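Local atomic coordinates of peptide chain release factor subunit 1 (Aeropyrum pernix, PDB entry 3AGK), a protein that probably directs the termination of protein synthesis, ending the nascent peptide when the ribosome meets the stop codons UAA, UAG and UGA. Residues Ala309-Met313 with Gly314-Thr318; Gly156-Gly160 with Ala161-Val165; Leu37-Pro40 with Pro41-Leu45; Arg127-Thr130 with Asp131-Glu134; Leu319-His322 with Glu323-Asp327. All blocks are in the same frame, centred on the assembly; numbering follows the deposited sequence.

Contact 1: Ala309-Met313 with Gly314-Thr318; sequences AALEM and GAVKT
A310 and A315 bring their CA atoms to 5.2 Å where helix 304-312 unwinds and the chain doubles back toward strand 316-322. Two backbone hydrogen bonds make the return. A315 N reaches over the helix end to A310 O at 3.0 Å, and inside it G314 N binds L311 O at 3.1 Å. Between the two donors G314 holds a left-handed backbone, phi 54°, and a CB at this position would press tightly against M313 O. This is a Schellman motif, with G314 as its C-prime residue, and it illustrates how a helix can be stopped and its chain redirected within a few residues. Here it serves the third domain of the eRF1 family by leading the chain from helix 304-312 into strand 316-322 of the mixed sheet. The apolar pair expected across such a motif is present but loose, A310 CB standing 4.5 Å from A315 CB. Closer packing comes from the next residue: the CG2 branch of V316 sits 3.5 Å from A310 CB and equally near CD1 of L311, whose side chain passes obliquely over it. CG2 points back toward the helix, opposite the carbonyl carbon, while CG1 is turned from it. A340 and L366, the latter on strand 362-366, flank this buried patch. On the exposed side M313 starts with CG between its backbone N and carbonyl carbon, chi1 66°, and then runs extended alongside A315, laying CG 3.8 Å and CE 3.9 Å from A315 CB.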
loop_
_atom_site.group_PDB
_atom_site.type_symbol
_atom_site.label_atom_id
_atom_site.label_comp_id
_atom_site.label_asym_id
_atom_site.label_seq_id
_atom_site.Cartn_x
_atom_site.Cartn_y
_atom_site.Cartn_z
ATOM N N ALA A 309 33.013 -0.311 -6.250
ATOM C CA ALA A 309 34.307 -0.029 -5.635
ATOM C C ALA A 309 34.158 0.796 -4.363
ATOM O O ALA A 309 34.850 0.550 -3.378
ATOM C CB ALA A 309 35.234 0.672 -6.625
ATOM N N ALA A 310 33.253 1.772 -4.374
ATOM C CA ALA A 310 33.000 2.552 -3.159
ATOM C C ALA A 310 32.521 1.653 -2.020
ATOM O O ALA A 310 32.975 1.784 -0.880
ATOM C CB ALA A 310 32.000 3.667 -3.420
ATOM N N LEU A 311 31.606 0.741 -2.340
ATOM C CA LEU A 311 31.029 -0.170 -1.355
ATOM C C LEU A 311 32.115 -1.095 -0.815
ATOM O O LEU A 311 32.105 -1.468 0.357
ATOM C CB LEU A 311 29.934 -1.016 -2.008
ATOM C CG LEU A 311 28.475 -0.966 -1.529
ATOM C CD1 LEU A 311 28.104 0.263 -0.667
ATOM C CD2 LEU A 311 27.552 -1.073 -2.740
ATOM N N GLU A 312 33.043 -1.456 -1.697
ATOM C CA GLU A 312 34.091 -2.433 -1.421
ATOM C C GLU A 312 35.049 -1.946 -0.329
ATOM O O GLU A 312 35.671 -2.747 0.383
ATOM C CB GLU A 312 34.880 -2.702 -2.710
ATOM C CG GLU A 312 35.085 -4.169 -3.067
ATOM C CD GLU A 312 33.900 -4.781 -3.797
ATOM O OE1 GLU A 312 33.903 -4.764 -5.048
ATOM O OE2 GLU A 312 32.976 -5.286 -3.122
ATOM N N MET A 313 35.191 -0.631 -0.214
ATOM C CA MET A 313 36.089 -0.073 0.782
ATOM C C MET A 313 35.312 0.611 1.903
ATOM O O MET A 313 35.846 1.457 2.628
ATOM C CB MET A 313 37.112 0.872 0.137
ATOM C CG MET A 313 36.538 2.134 -0.474
ATOM S SD MET A 313 37.720 2.815 -1.647
ATOM C CE MET A 313 37.210 4.525 -1.692
ATOM N N GLY A 314 34.051 0.219 2.050
ATOM C CA GLY A 314 33.202 0.792 3.084
ATOM C C GLY A 314 33.122 2.308 3.062
ATOM O O GLY A 314 32.908 2.930 4.098
ATOM N N ALA A 315 33.262 2.894 1.872
ATOM C CA ALA A 315 33.205 4.347 1.685
ATOM C C ALA A 315 31.778 4.937 1.605
ATOM O O ALA A 315 31.597 6.160 1.689
ATOM C CB ALA A 315 33.985 4.723 0.444
ATOM N N VAL A 316 30.770 4.082 1.457
ATOM C CA VAL A 316 29.398 4.577 1.269
ATOM C C VAL A 316 28.585 4.626 2.570
ATOM O O VAL A 316 28.366 3.601 3.203
ATOM C CB VAL A 316 28.620 3.710 0.244
ATOM C CG1 VAL A 316 27.238 4.343 -0.071
ATOM C CG2 VAL A 316 29.435 3.518 -1.014
ATOM N N LYS A 317 28.116 5.800 2.968
ATOM C CA LYS A 317 27.236 5.836 4.144
ATOM C C LYS A 317 25.785 5.482 3.817
ATOM O O LYS A 317 25.132 4.762 4.571
ATOM C CB LYS A 317 27.329 7.149 4.932
ATOM C CG LYS A 317 26.658 8.333 4.312
ATOM C CD LYS A 317 26.542 9.449 5.340
ATOM C CE LYS A 317 25.692 10.591 4.813
ATOM N NZ LYS A 317 25.129 11.434 5.909
ATOM N N THR A 318 25.280 5.966 2.687
ATOM C CA THR A 318 23.933 5.573 2.273
ATOM C C THR A 318 23.852 5.267 0.787
ATOM O O THR A 318 24.312 6.047 -0.059
ATOM C CB THR A 318 22.836 6.619 2.659
ATOM O OG1 THR A 318 22.911 7.743 1.781
ATOM C CG2 THR A 318 22.998 7.095 4.089
#

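Contact 2: Gly156-Gly160 with Ala161-Val165; sequences GLLKG and ARLEV
L158 and L163 face each other on the packed side of a beta hairpin in which strand 152-159 returns as strand 162-170, the segment axes 168° apart. A type II' turn joins them, with G160 and A161 at its corner and R162 N bonded to K159 O at 2.9 Å; the positive phi of G160 fits the first corner position, where a CB would clash with A161 N. K159 N returns the bond to R162 O, and L157 and E164 form the second hydrogen-bonded pair. On the tight side L158 CD1 lies 4.0 Å from L163 CB and also leans on the backbone at R162 O. Y279 and helix 259-269 close over both leucines, in the central domain of the eRF1 family. The other face is mixed: L157 is buried there, while K159, R162 and E164 carry the solvent side. K159 and R162 leave the hairpin at their tips, R162 NH2 forming a salt bridge with E323. K159 NZ and E164 OE2, though oppositely charged, stay 5.4 Å apart. E164 instead lies side by side with L157: its CG sits between backbone N and carbonyl carbon, chi1 63°, and the extended chain carries OE2 to 3.8 Å from L157 CD2.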
loop_
_atom_site.group_PDB
_atom_site.type_symbol
_atom_site.label_atom_id
_atom_site.label_comp_id
_atom_site.label_asym_id
_atom_site.label_seq_id
_atom_site.Cartn_x
_atom_site.Cartn_y
_atom_site.Cartn_z
ATOM N N GLY A 156 -4.942 12.244 2.084
ATOM C CA GLY A 156 -3.829 11.428 1.630
ATOM C C GLY A 156 -3.552 10.257 2.552
ATOM O O GLY A 156 -4.149 10.136 3.624
ATOM N N LEU A 157 -2.628 9.400 2.138
ATOM C CA LEU A 157 -2.302 8.212 2.896
ATOM C C LEU A 157 -0.808 7.916 2.809
ATOM O O LEU A 157 -0.241 7.875 1.716
ATOM C CB LEU A 157 -3.100 7.027 2.361
ATOM C CG LEU A 157 -2.932 5.755 3.193
ATOM C CD1 LEU A 157 -3.447 5.957 4.613
ATOM C CD2 LEU A 157 -3.639 4.600 2.515
ATOM N N LEU A 158 -0.173 7.730 3.964
ATOM C CA LEU A 158 1.244 7.356 4.005
ATOM C C LEU A 158 1.433 5.963 4.583
ATOM O O LEU A 158 0.918 5.665 5.668
ATOM C CB LEU A 158 2.040 8.348 4.848
ATOM C CG LEU A 158 3.535 8.036 5.002
ATOM C CD1 LEU A 158 4.256 8.339 3.684
ATOM C CD2 LEU A 158 4.140 8.819 6.178
ATOM N N LYS A 159 2.179 5.128 3.855
ATOM C CA LYS A 159 2.616 3.809 4.320
ATOM C C LYS A 159 4.091 3.623 3.992
ATOM O O LYS A 159 4.472 3.554 2.824
ATOM C CB LYS A 159 1.849 2.694 3.622
ATOM C CG LYS A 159 0.351 2.753 3.773
ATOM C CD LYS A 159 -0.275 1.565 3.055
ATOM C CE LYS A 159 -1.795 1.663 3.008
ATOM N NZ LYS A 159 -2.396 0.545 2.225
ATOM N N GLY A 160 4.924 3.516 5.016
ATOM C CA GLY A 160 6.362 3.459 4.803
ATOM C C GLY A 160 6.767 4.694 4.022
ATOM O O GLY A 160 6.461 5.815 4.423
ATOM N N ALA A 161 7.426 4.495 2.890
ATOM C CA ALA A 161 7.831 5.609 2.038
ATOM C C ALA A 161 6.826 5.968 0.913
ATOM O O ALA A 161 7.087 6.855 0.107
ATOM C CB ALA A 161 9.246 5.348 1.453
ATOM N N ARG A 162 5.684 5.291 0.863
ATOM C CA ARG A 162 4.675 5.565 -0.174
ATOM C C ARG A 162 3.625 6.577 0.269
ATOM O O ARG A 162 2.842 6.306 1.179
ATOM C CB ARG A 162 3.961 4.277 -0.589
ATOM C CG ARG A 162 4.918 3.140 -0.893
ATOM C CD ARG A 162 4.188 1.935 -1.442
ATOM N NE ARG A 162 5.108 0.881 -1.868
ATOM C CZ ARG A 162 5.961 0.997 -2.880
ATOM N NH1 ARG A 162 6.031 2.129 -3.571
ATOM N NH2 ARG A 162 6.753 -0.019 -3.199
ATOM N N LEU A 163 3.612 7.734 -0.391
ATOM C CA LEU A 163 2.642 8.789 -0.115
ATOM C C LEU A 163 1.748 9.016 -1.326
ATOM O O LEU A 163 2.241 9.215 -2.438
ATOM C CB LEU A 163 3.359 10.085 0.202
ATOM C CG LEU A 163 2.517 11.304 0.533
ATOM C CD1 LEU A 163 1.727 11.101 1.838
ATOM C CD2 LEU A 163 3.472 12.471 0.658
ATOM N N GLU A 164 0.438 9.001 -1.103
ATOM C CA GLU A 164 -0.522 9.130 -2.187
ATOM C C GLU A 164 -1.714 10.013 -1.817
ATOM O O GLU A 164 -2.115 10.118 -0.636
ATOM C CB GLU A 164 -1.018 7.749 -2.626
ATOM C CG GLU A 164 -1.764 6.986 -1.535
ATOM C CD GLU A 164 -2.291 5.635 -2.013
ATOM O OE1 GLU A 164 -2.431 5.441 -3.239
ATOM O OE2 GLU A 164 -2.575 4.765 -1.163
ATOM N N VAL A 165 -2.262 10.658 -2.843
ATOM C CA VAL A 165 -3.479 11.437 -2.721
ATOM C C VAL A 165 -4.649 10.472 -2.862
ATOM O O VAL A 165 -4.699 9.719 -3.825
ATOM C CB VAL A 165 -3.560 12.494 -3.832
ATOM C CG1 VAL A 165 -4.975 13.072 -3.919
ATOM C CG2 VAL A 165 -2.552 13.598 -3.592
#

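Contact 3: Leu37-Pro40 with Pro41-Leu45; sequences LYIP and PGRPL
The type I beta turn from P40 to R43 carries the chain from strand 34-39 into helix 45-58, a strand-to-helix connection of the N-terminal eRF1 domain. R43 N closes it on P40 O at 3.1 Å. The donor approaches from above the carbonyl plane, 60° out of it. Two consecutive prolines help to set the bend. P41 occupies the first corner position, where its ring holds phi at -63°, and its CD is pressed to 3.5 Å from P40 CB, closer than usual for two carbons. The turn also sets side chains together: P40 and R43 run side by side, with P40 CD 4.0 Å from R43 CB. I39, the last residue of the strand, supplies the apolar floor of the connection with two of its carbons. Its CG2, anti to the backbone N, meets R43 O at 3.7 Å and continues onto the CB and CG of that arginine, the two side chains crossing at about a right angle. V48, farther along helix 45-58, touches both I39 and R43, while F120 packs on P40. Beyond CG the arginine folds twice, at chi2 and chi3, and its NH1 forms a salt bridge with D47. The reach of I39 ends at the first helical residue, just after P44 at the N-cap position: there L45 comes across it, again roughly perpendicular, and I39 CD1 lies 4.0 Å from L45 CD2.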
loop_
_atom_site.group_PDB
_atom_site.type_symbol
_atom_site.label_atom_id
_atom_site.label_comp_id
_atom_site.label_asym_id
_atom_site.label_seq_id
_atom_site.Cartn_x
_atom_site.Cartn_y
_atom_site.Cartn_z
ATOM N N LEU A 37 -10.725 -18.279 -3.809
ATOM C CA LEU A 37 -11.481 -19.060 -2.828
ATOM C C LEU A 37 -10.816 -19.127 -1.441
ATOM O O LEU A 37 -9.717 -19.658 -1.294
ATOM C CB LEU A 37 -11.704 -20.469 -3.370
ATOM C CG LEU A 37 -12.281 -21.501 -2.414
ATOM C CD1 LEU A 37 -13.745 -21.183 -2.151
ATOM C CD2 LEU A 37 -12.146 -22.870 -3.021
ATOM N N TYR A 38 -11.497 -18.594 -0.429
ATOM C CA TYR A 38 -10.980 -18.555 0.939
ATOM C C TYR A 38 -11.854 -19.400 1.859
ATOM O O TYR A 38 -13.068 -19.207 1.918
ATOM C CB TYR A 38 -11.014 -17.128 1.478
ATOM C CG TYR A 38 -10.072 -16.126 0.846
ATOM C CD1 TYR A 38 -10.279 -15.648 -0.445
ATOM C CD2 TYR A 38 -9.011 -15.602 1.573
ATOM C CE1 TYR A 38 -9.416 -14.701 -1.007
ATOM C CE2 TYR A 38 -8.153 -14.661 1.028
ATOM C CZ TYR A 38 -8.352 -14.211 -0.259
ATOM O OH TYR A 38 -7.485 -13.270 -0.780
ATOM N N ILE A 39 -11.250 -20.316 2.600
ATOM C CA ILE A 39 -12.009 -21.224 3.452
ATOM C C ILE A 39 -11.587 -21.158 4.916
ATOM O O ILE A 39 -10.476 -21.543 5.263
ATOM C CB ILE A 39 -11.852 -22.668 2.978
ATOM C CG1 ILE A 39 -12.171 -22.776 1.473
ATOM C CG2 ILE A 39 -12.705 -23.606 3.844
ATOM C CD1 ILE A 39 -11.772 -24.120 0.859
ATOM N N PRO A 40 -12.476 -20.666 5.785
ATOM C CA PRO A 40 -12.140 -20.558 7.210
ATOM C C PRO A 40 -11.979 -21.925 7.863
ATOM O O PRO A 40 -12.462 -22.926 7.340
ATOM C CB PRO A 40 -13.362 -19.845 7.802
ATOM C CG PRO A 40 -13.998 -19.152 6.643
ATOM C CD PRO A 40 -13.782 -20.061 5.477
ATOM N N PRO A 41 -11.311 -21.971 9.018
ATOM C CA PRO A 41 -11.148 -23.254 9.712
ATOM C C PRO A 41 -12.504 -23.826 10.147
ATOM O O PRO A 41 -12.714 -25.032 10.106
ATOM C CB PRO A 41 -10.290 -22.893 10.929
ATOM C CG PRO A 41 -9.666 -21.568 10.594
ATOM C CD PRO A 41 -10.642 -20.862 9.715
ATOM N N GLY A 42 -13.429 -22.966 10.539
ATOM C CA GLY A 42 -14.748 -23.441 10.912
ATOM C C GLY A 42 -15.537 -24.137 9.808
ATOM O O GLY A 42 -16.567 -24.754 10.079
ATOM N N ARG A 43 -15.056 -24.062 8.570
ATOM C CA ARG A 43 -15.856 -24.474 7.419
ATOM C C ARG A 43 -15.491 -25.834 6.801
ATOM O O ARG A 43 -14.491 -25.955 6.095
ATOM C CB ARG A 43 -15.793 -23.384 6.351
ATOM C CG ARG A 43 -16.642 -23.679 5.112
ATOM C CD ARG A 43 -18.104 -23.870 5.495
ATOM N NE ARG A 43 -18.574 -22.771 6.328
ATOM C CZ ARG A 43 -19.673 -22.813 7.067
ATOM N NH1 ARG A 43 -20.419 -23.912 7.088
ATOM N NH2 ARG A 43 -20.022 -21.754 7.786
ATOM N N PRO A 44 -16.340 -26.850 7.022
ATOM C CA PRO A 44 -16.136 -28.206 6.483
ATOM C C PRO A 44 -15.996 -28.240 4.961
ATOM O O PRO A 44 -16.813 -27.656 4.236
ATOM C CB PRO A 44 -17.414 -28.947 6.889
ATOM C CG PRO A 44 -18.008 -28.141 8.002
ATOM C CD PRO A 44 -17.609 -26.724 7.757
ATOM N N LEU A 45 -14.983 -28.947 4.475
ATOM C CA LEU A 45 -14.687 -28.969 3.050
ATOM C C LEU A 45 -15.816 -29.600 2.232
ATOM O O LEU A 45 -15.956 -29.332 1.035
ATOM C CB LEU A 45 -13.355 -29.677 2.779
ATOM C CG LEU A 45 -12.081 -29.047 3.366
ATOM C CD1 LEU A 45 -10.835 -29.897 3.064
ATOM C CD2 LEU A 45 -11.886 -27.622 2.878
#

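Contact 4: Arg127-Thr130 with Asp131-Glu134; sequences RFIT and DFLE
T130 O takes two backbone hydrogen bonds from the short, weakly bonded helix 131-134 of the N-terminal eRF1 domain, one from L133 N at 2.7 Å and one from E134 N at 3.2 Å. The donors come from opposite faces of the carbonyl plane, so the oxygen is gripped between them as the helix starts. L133 CB also rests on this oxygen, while the first torsion of E134, chi1 -61°, lays its extended chain back across the threonine. Its OE1 stands 2.8 Å from T130 OG1, but the angle is poor for a hydrogen bond; OE2 has a firmer partner in the salt bridge to K25. Were E134 an alanine, K25 would probably lose its carboxylate partner and the T130 hydroxyl the cover of E134 CG. On either side of T130 in sequence, I129 and D131 lie side by side and point the same way. The CG2 of I129 stands opposite its own backbone N, and this places it 3.7 Å from D131 CG and, more loosely, 4.5 Å from F132 CE1. The second shell fixes the approach to the helix: Y121 meets the F132 ring edge-to-face, and S36 OG is hydrogen-bonded to I129 N.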
loop_
_atom_site.group_PDB
_atom_site.type_symbol
_atom_site.label_atom_id
_atom_site.label_comp_id
_atom_site.label_asym_id
_atom_site.label_seq_id
_atom_site.Cartn_x
_atom_site.Cartn_y
_atom_site.Cartn_z
ATOM N N ARG A 127 -9.294 -10.744 -12.296
ATOM C CA ARG A 127 -8.074 -10.842 -11.500
ATOM C C ARG A 127 -8.322 -11.681 -10.235
ATOM O O ARG A 127 -9.467 -12.018 -9.915
ATOM C CB ARG A 127 -7.566 -9.439 -11.135
ATOM C CG ARG A 127 -8.511 -8.635 -10.253
ATOM C CD ARG A 127 -8.177 -7.140 -10.260
ATOM N NE ARG A 127 -6.851 -6.855 -9.715
ATOM C CZ ARG A 127 -6.317 -5.637 -9.631
ATOM N NH1 ARG A 127 -5.101 -5.478 -9.122
ATOM N NH2 ARG A 127 -6.995 -4.576 -10.057
ATOM N N PHE A 128 -7.252 -12.037 -9.530
ATOM C CA PHE A 128 -7.389 -12.672 -8.221
ATOM C C PHE A 128 -7.760 -11.627 -7.143
ATOM O O PHE A 128 -7.294 -10.482 -7.170
ATOM C CB PHE A 128 -6.098 -13.418 -7.822
ATOM C CG PHE A 128 -5.782 -14.642 -8.678
ATOM C CD1 PHE A 128 -6.774 -15.559 -9.021
ATOM C CD2 PHE A 128 -4.474 -14.895 -9.095
ATOM C CE1 PHE A 128 -6.476 -16.686 -9.791
ATOM C CE2 PHE A 128 -4.167 -16.015 -9.861
ATOM C CZ PHE A 128 -5.170 -16.914 -10.207
ATOM N N ILE A 129 -8.610 -12.020 -6.202
ATOM C CA ILE A 129 -8.947 -11.149 -5.085
ATOM C C ILE A 129 -7.993 -11.433 -3.928
ATOM O O ILE A 129 -8.049 -12.493 -3.306
ATOM C CB ILE A 129 -10.388 -11.370 -4.611
ATOM C CG1 ILE A 129 -11.339 -11.427 -5.810
ATOM C CG2 ILE A 129 -10.783 -10.290 -3.594
ATOM C CD1 ILE A 129 -11.315 -10.191 -6.674
ATOM N N THR A 130 -7.116 -10.484 -3.646
ATOM C CA THR A 130 -6.045 -10.717 -2.689
ATOM C C THR A 130 -6.335 -9.957 -1.408
ATOM O O THR A 130 -5.617 -10.094 -0.408
ATOM C CB THR A 130 -4.722 -10.231 -3.255
ATOM O OG1 THR A 130 -4.479 -8.895 -2.807
ATOM C CG2 THR A 130 -4.765 -10.242 -4.773
ATOM N N ASP A 131 -7.391 -9.150 -1.468
ATOM C CA ASP A 131 -7.851 -8.326 -0.365
ATOM C C ASP A 131 -7.329 -8.733 0.995
ATOM O O ASP A 131 -6.462 -8.079 1.557
ATOM C CB ASP A 131 -9.386 -8.336 -0.310
ATOM C CG ASP A 131 -10.017 -7.459 -1.367
ATOM O OD1 ASP A 131 -9.300 -7.074 -2.312
ATOM O OD2 ASP A 131 -11.228 -7.160 -1.253
ATOM N N PHE A 132 -7.896 -9.812 1.523
ATOM C CA PHE A 132 -7.694 -10.208 2.907
ATOM C C PHE A 132 -6.221 -10.457 3.201
ATOM O O PHE A 132 -5.755 -10.220 4.316
ATOM C CB PHE A 132 -8.503 -11.470 3.226
ATOM C CG PHE A 132 -9.891 -11.502 2.598
ATOM C CD1 PHE A 132 -10.052 -11.601 1.221
ATOM C CD2 PHE A 132 -11.027 -11.474 3.391
ATOM C CE1 PHE A 132 -11.299 -11.656 0.659
ATOM C CE2 PHE A 132 -12.285 -11.523 2.826
ATOM C CZ PHE A 132 -12.419 -11.616 1.460
ATOM N N LEU A 133 -5.490 -10.917 2.190
ATOM C CA LEU A 133 -4.098 -11.341 2.364
ATOM C C LEU A 133 -3.153 -10.159 2.498
ATOM O O LEU A 133 -2.195 -10.196 3.280
ATOM C CB LEU A 133 -3.667 -12.207 1.184
ATOM C CG LEU A 133 -4.484 -13.485 0.998
ATOM C CD1 LEU A 133 -4.175 -14.159 -0.343
ATOM C CD2 LEU A 133 -4.234 -14.436 2.163
ATOM N N GLU A 134 -3.420 -9.113 1.724
ATOM C CA GLU A 134 -2.590 -7.914 1.761
ATOM C C GLU A 134 -2.642 -7.228 3.115
ATOM O O GLU A 134 -1.721 -6.506 3.482
ATOM C CB GLU A 134 -3.001 -6.929 0.670
ATOM C CG GLU A 134 -2.856 -7.471 -0.734
ATOM C CD GLU A 134 -2.775 -6.368 -1.770
ATOM O OE1 GLU A 134 -3.751 -6.193 -2.537
ATOM O OE2 GLU A 134 -1.729 -5.675 -1.811
#

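Contact 5: Leu319-His322 with Glu323-Asp327; sequences LLIH and ESRED
H322 and R325 frame a type I beta turn at the end of strand 316-322, R325 N bonding to H322 O at 3.1 Å with an N-H...O angle of 167°. The histidine contributes a second lock from its side chain. CG lies anti to the backbone N, chi1 -164°, which lays the imidazole beside the residues that follow and lets ND1 accept from S324 N at 3.2 Å. That donor is tilted 19° from the ring plane, and its bond is consistent with an unprotonated ND1. S324 also brings its OG to 3.0 Å from H322 ND1 and packs its CB near CE1. The turn thus shows how a ring can fasten a corner from outside the backbone. A leucine in place of H322 would probably leave S324 N without its acceptor and the corner held by the single backbone bond. R325 meanwhile crosses I321 at about a right angle, its CD 4.1 Å from I321 CG2. Its far end is anchored more broadly, NE to G360 O and NH2 in a salt bridge with E304. E323 sends its extended chain the other way, its OE1 accepting from E347 N. Within the third eRF1 domain the corner is clasped from several sides: A352 and L356 of helix 352-359 pack on H322, W331 of helix 328-335 touches both I321 and R325, L362 of strand 362-366 also meets R325, and V342 and V344 of strand 341-345 lie against I321 and E323.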
loop_
_atom_site.group_PDB
_atom_site.type_symbol
_atom_site.label_atom_id
_atom_site.label_comp_id
_atom_site.label_asym_id
_atom_site.label_seq_id
_atom_site.Cartn_x
_atom_site.Cartn_y
_atom_site.Cartn_z
ATOM N N LEU A 319 23.258 4.118 0.487
ATOM C CA LEU A 319 22.986 3.700 -0.883
ATOM C C LEU A 319 21.534 4.013 -1.239
ATOM O O LEU A 319 20.615 3.534 -0.578
ATOM C CB LEU A 319 23.218 2.195 -1.012
ATOM C CG LEU A 319 23.213 1.558 -2.398
ATOM C CD1 LEU A 319 24.183 2.283 -3.304
ATOM C CD2 LEU A 319 23.573 0.082 -2.317
ATOM N N LEU A 320 21.330 4.818 -2.275
ATOM C CA LEU A 320 19.984 5.148 -2.741
ATOM C C LEU A 320 19.672 4.290 -3.946
ATOM O O LEU A 320 20.390 4.352 -4.952
ATOM C CB LEU A 320 19.892 6.615 -3.142
ATOM C CG LEU A 320 20.005 7.659 -2.041
ATOM C CD1 LEU A 320 20.861 8.814 -2.495
ATOM C CD2 LEU A 320 18.626 8.136 -1.687
ATOM N N ILE A 321 18.615 3.486 -3.845
ATOM C CA ILE A 321 18.265 2.562 -4.922
ATOM C C ILE A 321 16.817 2.706 -5.340
ATOM O O ILE A 321 15.909 2.473 -4.538
ATOM C CB ILE A 321 18.487 1.097 -4.513
ATOM C CG1 ILE A 321 19.795 0.946 -3.734
ATOM C CG2 ILE A 321 18.461 0.182 -5.749
ATOM C CD1 ILE A 321 19.978 -0.432 -3.141
ATOM N N HIS A 322 16.603 3.082 -6.597
ATOM C CA HIS A 322 15.253 3.170 -7.156
ATOM C C HIS A 322 14.586 1.786 -7.189
ATOM O O HIS A 322 15.175 0.810 -7.647
ATOM C CB HIS A 322 15.294 3.791 -8.564
ATOM C CG HIS A 322 13.961 4.270 -9.060
ATOM N ND1 HIS A 322 13.005 3.418 -9.572
ATOM C CD2 HIS A 322 13.439 5.518 -9.145
ATOM C CE1 HIS A 322 11.945 4.120 -9.936
ATOM N NE2 HIS A 322 12.186 5.397 -9.687
ATOM N N GLU A 323 13.351 1.714 -6.714
ATOM C CA GLU A 323 12.662 0.436 -6.566
ATOM C C GLU A 323 12.403 -0.322 -7.881
ATOM O O GLU A 323 12.136 -1.523 -7.868
ATOM C CB GLU A 323 11.335 0.645 -5.839
ATOM C CG GLU A 323 10.293 1.336 -6.690
ATOM C CD GLU A 323 8.957 1.443 -5.980
ATOM O OE1 GLU A 323 8.165 2.348 -6.324
ATOM O OE2 GLU A 323 8.706 0.625 -5.069
ATOM N N SER A 324 12.471 0.361 -9.015
ATOM C CA SER A 324 12.235 -0.326 -10.289
ATOM C C SER A 324 13.464 -1.082 -10.820
ATOM O O SER A 324 13.395 -1.738 -11.859
ATOM C CB SER A 324 11.682 0.633 -11.351
ATOM O OG SER A 324 12.689 1.502 -11.845
ATOM N N ARG A 325 14.581 -1.000 -10.110
ATOM C CA ARG A 325 15.763 -1.763 -10.492
ATOM C C ARG A 325 15.604 -3.252 -10.211
ATOM O O ARG A 325 15.318 -3.665 -9.089
ATOM C CB ARG A 325 17.017 -1.229 -9.796
ATOM C CG ARG A 325 17.587 -0.005 -10.472
ATOM C CD ARG A 325 18.841 0.454 -9.791
ATOM N NE ARG A 325 19.865 0.831 -10.760
ATOM C CZ ARG A 325 20.709 -0.025 -11.316
ATOM N NH1 ARG A 325 20.643 -1.304 -11.003
ATOM N NH2 ARG A 325 21.616 0.397 -12.177
ATOM N N GLU A 326 15.803 -4.057 -11.245
ATOM C CA GLU A 326 15.669 -5.493 -11.103
ATOM C C GLU A 326 16.727 -6.049 -10.159
ATOM O O GLU A 326 16.442 -6.931 -9.355
ATOM C CB GLU A 326 15.710 -6.155 -12.475
ATOM C CG GLU A 326 14.661 -5.568 -13.412
ATOM C CD GLU A 326 14.607 -6.255 -14.756
ATOM O OE1 GLU A 326 13.731 -5.895 -15.575
ATOM O OE2 GLU A 326 15.443 -7.151 -14.994
ATOM N N ASP A 327 17.938 -5.504 -10.231
ATOM C CA ASP A 327 19.025 -5.933 -9.348
ATOM C C ASP A 327 18.912 -5.352 -7.935
ATOM O O ASP A 327 19.836 -5.474 -7.126
ATOM C CB ASP A 327 20.385 -5.578 -9.962
ATOM C CG ASP A 327 20.555 -4.081 -10.190
ATOM O OD1 ASP A 327 19.817 -3.282 -9.576
ATOM O OD2 ASP A 327 21.424 -3.693 -10.994
#

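Followed from the N terminus, the five contacts come in series, each a local contact closed before the next opens; none nests in or crosses another. Contact 3 leads from a strand into a helix and contact 4 follows in the same domain, where Y38 bridges them: its OH probably hydrogen-bonds I129 O at 2.7 Å, and its ring packs on F132. Contact 2 closes the end of a hairpin of the central domain, about 20 Å from contact 4 between centres. In the third domain contact 1 enters strand 316-322 and contact 5 leaves it, L311 touching L319 between them. The R162-E323 salt bridge ties contact 2 to contact 5 across domains.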